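Local coordinates for N-(5'-phosphoribosyl)anthranilate isomerase (Jonesia denitrificans, PDB 4WUI), which probably catalyses the isomerisation of N-(5-phospho-beta-D-ribosyl)anthranilate to 1-(2-carboxyphenylamino)-1-deoxy-D-ribulose 5-phosphate, the third of five steps from chorismate to L-tryptophan, at residues A[31-36]-A[61-66]; A[5-10]-A[25-30]. One frame throughout, in Å; residues are numbered along the deposited sequence. Where two conformers were deposited one is given.

Contact 1. Residues A[31-36]-A[61-66]; sequences VHAPTS and VVATTP. With CIT (citric acid), chain D.
At the C-terminal mouth of the TIM barrel, Val31 and His32, late in strand 27-32, meet Val61 and Val62 of strand 57-62. One nearly straight bond, His32 N to Val61 O at 2.9 Å (N-H...O 173°), closes the parallel pairing, and Val31 CG2 rests against Val61 CB at 4.1 Å. Beyond it the chains part, and a water bridges them: it donates to His32 O and to Thr65 OG1 and accepts from Ala63 N at 2.9 Å. The two strands, with helix 42-50 between them in the chain, form one beta-alpha-beta unit, and the loop after the second strand brings in Thr65. CG of His32 lies anti to the backbone N (chi1 -178°), and the imidazole crosses the Thr65 side chain at about a right angle, CD2 to OG1 3.4 Å. Its NE2 gives an in-plane hydrogen bond to O6 of a citrate at 2.7 Å, while Thr65 OG1 donates to O5 of the same carboxylate at 2.7 Å. ND1 is hydrogen-bonded to Leu40 O, which helps fix the ring's rotation. An alanine at His32 would probably leave citrate O6 without this donor, Leu40 O without its ring partner and a gap beside Thr65. Farther out, Pro34 CD passes Thr64 OG1 at 4.0 Å, and a second water links that hydroxyl to Thr35 N.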
# COMPACT_ATOMS: atom_id res chain seq x y z
N VAL A 31 -1.88 6.68 -7.02
CA VAL A 31 -1.30 5.90 -8.09
C VAL A 31 -1.04 6.75 -9.33
O VAL A 31 -1.93 7.46 -9.80
CB VAL A 31 -2.21 4.72 -8.43
CG1 VAL A 31 -1.79 4.00 -9.71
CG2 VAL A 31 -2.29 3.77 -7.26
N HIS A 32 0.18 6.67 -9.84
CA HIS A 32 0.56 7.25 -11.10
C HIS A 32 1.07 6.11 -11.95
O HIS A 32 2.17 5.62 -11.74
CB HIS A 32 1.64 8.30 -10.91
CG HIS A 32 2.04 8.97 -12.18
ND1 HIS A 32 1.27 9.94 -12.81
CD2 HIS A 32 3.14 8.81 -12.93
CE1 HIS A 32 1.88 10.33 -13.91
NE2 HIS A 32 3.02 9.66 -14.01
N ALA A 33 0.19 5.63 -12.83
CA ALA A 33 0.41 4.38 -13.59
C ALA A 33 -0.68 4.38 -14.64
O ALA A 33 -1.82 4.01 -14.36
CB ALA A 33 0.28 3.16 -12.70
N PRO A 34 -0.36 4.84 -15.86
CA PRO A 34 -1.39 5.00 -16.90
C PRO A 34 -2.16 3.74 -17.26
O PRO A 34 -3.19 3.82 -17.93
CB PRO A 34 -0.59 5.51 -18.10
CG PRO A 34 0.52 6.27 -17.49
CD PRO A 34 0.92 5.44 -16.30
N THR A 35 -1.66 2.57 -16.90
CA THR A 35 -2.35 1.32 -17.14
C THR A 35 -3.38 0.98 -16.06
O THR A 35 -4.05 -0.05 -16.19
CB THR A 35 -1.35 0.13 -17.26
OG1 THR A 35 -0.59 0.02 -16.05
CG2 THR A 35 -0.40 0.37 -18.41
N SER A 36 -3.48 1.79 -15.01
CA SER A 36 -4.35 1.49 -13.86
C SER A 36 -5.60 2.33 -13.89
O SER A 36 -5.55 3.53 -14.21
CB SER A 36 -3.62 1.82 -12.56
OG SER A 36 -4.49 1.78 -11.44
N VAL A 61 2.65 6.01 -5.82
CA VAL A 61 2.79 4.63 -6.26
C VAL A 61 2.98 4.60 -7.77
O VAL A 61 2.11 5.05 -8.50
CB VAL A 61 1.54 3.80 -5.85
CG1 VAL A 61 1.67 2.39 -6.30
CG2 VAL A 61 1.28 3.90 -4.36
N VAL A 62 4.14 4.11 -8.23
CA VAL A 62 4.46 4.05 -9.64
C VAL A 62 4.75 2.62 -10.08
O VAL A 62 5.06 1.74 -9.27
CB VAL A 62 5.66 4.96 -10.00
CG1 VAL A 62 5.28 6.42 -9.83
CG2 VAL A 62 6.88 4.62 -9.13
N ALA A 63 4.66 2.40 -11.38
CA ALA A 63 4.83 1.08 -11.97
C ALA A 63 5.71 1.08 -13.22
O ALA A 63 6.56 0.21 -13.37
CB ALA A 63 3.47 0.46 -12.29
N THR A 64 5.47 2.03 -14.13
CA THR A 64 6.07 2.04 -15.46
C THR A 64 6.81 3.35 -15.73
O THR A 64 7.29 3.57 -16.84
CB THR A 64 4.97 1.80 -16.55
OG1 THR A 64 3.90 2.72 -16.35
CG2 THR A 64 4.46 0.37 -16.47
N THR A 65 6.88 4.23 -14.76
CA THR A 65 7.52 5.54 -14.90
C THR A 65 9.05 5.36 -14.77
O THR A 65 9.51 4.80 -13.79
CB THR A 65 7.00 6.49 -13.82
OG1 THR A 65 5.57 6.61 -13.91
CG2 THR A 65 7.65 7.86 -13.92
N PRO A 66 9.85 5.85 -15.74
CA PRO A 66 11.31 5.76 -15.59
C PRO A 66 11.73 6.29 -14.23
O PRO A 66 11.21 7.31 -13.78
CB PRO A 66 11.83 6.64 -16.71
CG PRO A 66 10.75 6.56 -17.78
CD PRO A 66 9.45 6.48 -17.02
C1 CIT D . 2.49 9.22 -18.16
O1 CIT D . 2.28 9.47 -16.97
O2 CIT D . 1.57 9.33 -19.00
C2 CIT D . 3.79 8.76 -18.71
C3 CIT D . 5.01 9.34 -18.02
O7 CIT D . 5.03 10.79 -18.08
C4 CIT D . 6.17 8.77 -18.81
C5 CIT D . 7.44 9.51 -18.48
O3 CIT D . 7.83 9.59 -17.30
O4 CIT D . 8.13 10.07 -19.35
C6 CIT D . 5.06 8.88 -16.57
O5 CIT D . 5.07 7.66 -16.30
O6 CIT D . 5.10 9.75 -15.67
O HOH W 1 3.98 4.49 -13.31
O HOH W 2 1.16 2.13 -15.78

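Contact 2. Residues A[5-10]-A[25-30]; sequences YIKVCG and VDAIGF
Tyr5 lays one ring face over the CB of Asp26, which sits 3.6 Å from the ring centroid and 12° off the normal, a CH-pi contact. The two side chains run past each other in opposite directions, ring and carboxylate planes 28° apart. CG of Asp26 is anti to its carbonyl carbon (chi1 -57°), and the carboxylate reaches across to strand 5-8, where OD2 takes the Ile6 N-H on its anti lone pair at 2.8 Å. Asp26 N returns a hydrogen bond to Ile6 O. The Tyr5 hydroxyl passes Ala27 CB, OH to CB 3.3 Å, and is hydrogen-bonded to Asp57. Lys7 lays CB, CG and CD against the same methyl, each within 3.9 Å of it; the chain then bends at its last torsion, and NZ forms a salt bridge with Asp176 and a hydrogen bond with Gln83. From the other face of the sheet, Val8 CG2 meets Val25 CG1 at 3.8 Å, the side chains crossing at about a right angle. Parallel pairing continues with Val8 N to Ala27 O and Gly29 N to Val8 O. Strand 5-8 is flanked on its other edge by strand 174-177, and helix 14-22, the crossover between the paired strands, packs on Val25 and Ile28.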
# COMPACT_ATOMS: atom_id res chain seq x y z
N TYR A 5 0.16 -1.21 10.91
CA TYR A 5 0.09 -0.09 9.97
C TYR A 5 -0.95 -0.37 8.89
O TYR A 5 -0.95 -1.44 8.32
CB TYR A 5 1.46 0.09 9.37
CG TYR A 5 1.73 1.34 8.57
CD1 TYR A 5 2.33 2.45 9.13
CD2 TYR A 5 1.45 1.40 7.23
CE1 TYR A 5 2.67 3.56 8.39
CE2 TYR A 5 1.77 2.52 6.47
CZ TYR A 5 2.41 3.59 7.05
OH TYR A 5 2.80 4.61 6.24
N ILE A 6 -1.82 0.61 8.61
CA ILE A 6 -2.87 0.44 7.60
C ILE A 6 -2.71 1.48 6.50
O ILE A 6 -2.80 2.68 6.76
CB ILE A 6 -4.27 0.56 8.21
CG1 ILE A 6 -4.50 -0.55 9.25
CG2 ILE A 6 -5.32 0.51 7.11
CD1 ILE A 6 -5.81 -0.41 10.05
N LYS A 7 -2.50 0.99 5.28
CA LYS A 7 -2.47 1.83 4.09
C LYS A 7 -3.67 1.53 3.22
O LYS A 7 -3.95 0.38 2.91
CB LYS A 7 -1.20 1.57 3.28
CG LYS A 7 -1.17 2.38 1.98
CD LYS A 7 0.22 2.48 1.41
CE LYS A 7 0.27 2.83 -0.03
NZ LYS A 7 0.19 1.63 -0.89
N VAL A 8 -4.35 2.59 2.79
CA VAL A 8 -5.35 2.50 1.74
C VAL A 8 -4.71 3.07 0.49
O VAL A 8 -4.21 4.20 0.49
CB VAL A 8 -6.63 3.25 2.09
CG1 VAL A 8 -7.67 2.97 1.03
CG2 VAL A 8 -7.13 2.83 3.49
N CYS A 9 -4.69 2.26 -0.57
CA CYS A 9 -3.98 2.61 -1.79
C CYS A 9 -4.94 2.97 -2.90
O CYS A 9 -6.04 2.46 -2.98
CB CYS A 9 -3.08 1.46 -2.23
SG CYS A 9 -1.79 2.04 -3.37
N GLY A 10 -4.50 3.83 -3.81
CA GLY A 10 -5.30 4.11 -4.98
C GLY A 10 -6.50 4.99 -4.74
O GLY A 10 -7.56 4.74 -5.31
N VAL A 25 -6.42 6.10 9.25
CA VAL A 25 -5.44 5.25 8.58
C VAL A 25 -4.05 5.83 8.75
O VAL A 25 -3.85 6.99 9.10
CB VAL A 25 -5.76 5.03 7.09
CG1 VAL A 25 -7.17 4.44 6.88
CG2 VAL A 25 -5.52 6.31 6.28
N ASP A 26 -3.05 5.01 8.45
CA ASP A 26 -1.66 5.43 8.54
C ASP A 26 -1.06 5.95 7.26
O ASP A 26 -0.09 6.72 7.31
CB ASP A 26 -0.82 4.28 9.09
CG ASP A 26 -1.34 3.84 10.42
OD1 ASP A 26 -1.38 4.65 11.35
OD2 ASP A 26 -1.77 2.68 10.53
N ALA A 27 -1.61 5.54 6.11
CA ALA A 27 -1.05 5.95 4.81
C ALA A 27 -2.14 5.96 3.77
O ALA A 27 -3.10 5.16 3.83
CB ALA A 27 0.08 5.02 4.36
N ILE A 28 -1.95 6.83 2.79
CA ILE A 28 -2.79 6.92 1.60
C ILE A 28 -1.89 6.87 0.39
O ILE A 28 -0.90 7.63 0.31
CB ILE A 28 -3.61 8.24 1.56
CG1 ILE A 28 -4.70 8.22 2.62
CG2 ILE A 28 -4.19 8.46 0.16
CD1 ILE A 28 -5.39 9.59 2.86
N GLY A 29 -2.19 5.97 -0.55
CA GLY A 29 -1.50 5.91 -1.82
C GLY A 29 -2.23 6.60 -2.96
O GLY A 29 -3.43 6.48 -3.11
N PHE A 30 -1.45 7.31 -3.76
CA PHE A 30 -1.89 7.98 -4.99
C PHE A 30 -1.13 7.32 -6.13
O PHE A 30 0.11 7.37 -6.17
CB PHE A 30 -1.58 9.47 -4.92
CG PHE A 30 -2.28 10.18 -3.79
CD1 PHE A 30 -3.68 10.19 -3.70
CD2 PHE A 30 -1.57 10.86 -2.81
CE1 PHE A 30 -4.32 10.84 -2.65
CE2 PHE A 30 -2.25 11.50 -1.76
CZ PHE A 30 -3.60 11.48 -1.70

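Overall arrangement
Contact 2 is the more deeply buried and lies nearer the centre of the chain; contact 1, about 17 Å away between centres, is partly exposed at the barrel mouth. Both use strand 27-32, which pairs with 5-8 on one edge and 57-62 on the other, so they belong to successive beta-alpha-beta units of one closed sheet. They touch directly: Val61 N probably bonds to Phe30 O, and Val61 CG2 packs on Cys9 SG at 3.7 Å. In contact 2 direct backbone bonds, apolar packing and a charged lysine inside the barrel dominate, whereas contact 1 keeps one direct backbone bond and adds waters and a bound citrate, probably from the crystallisation liquor, where its strands give way to loops.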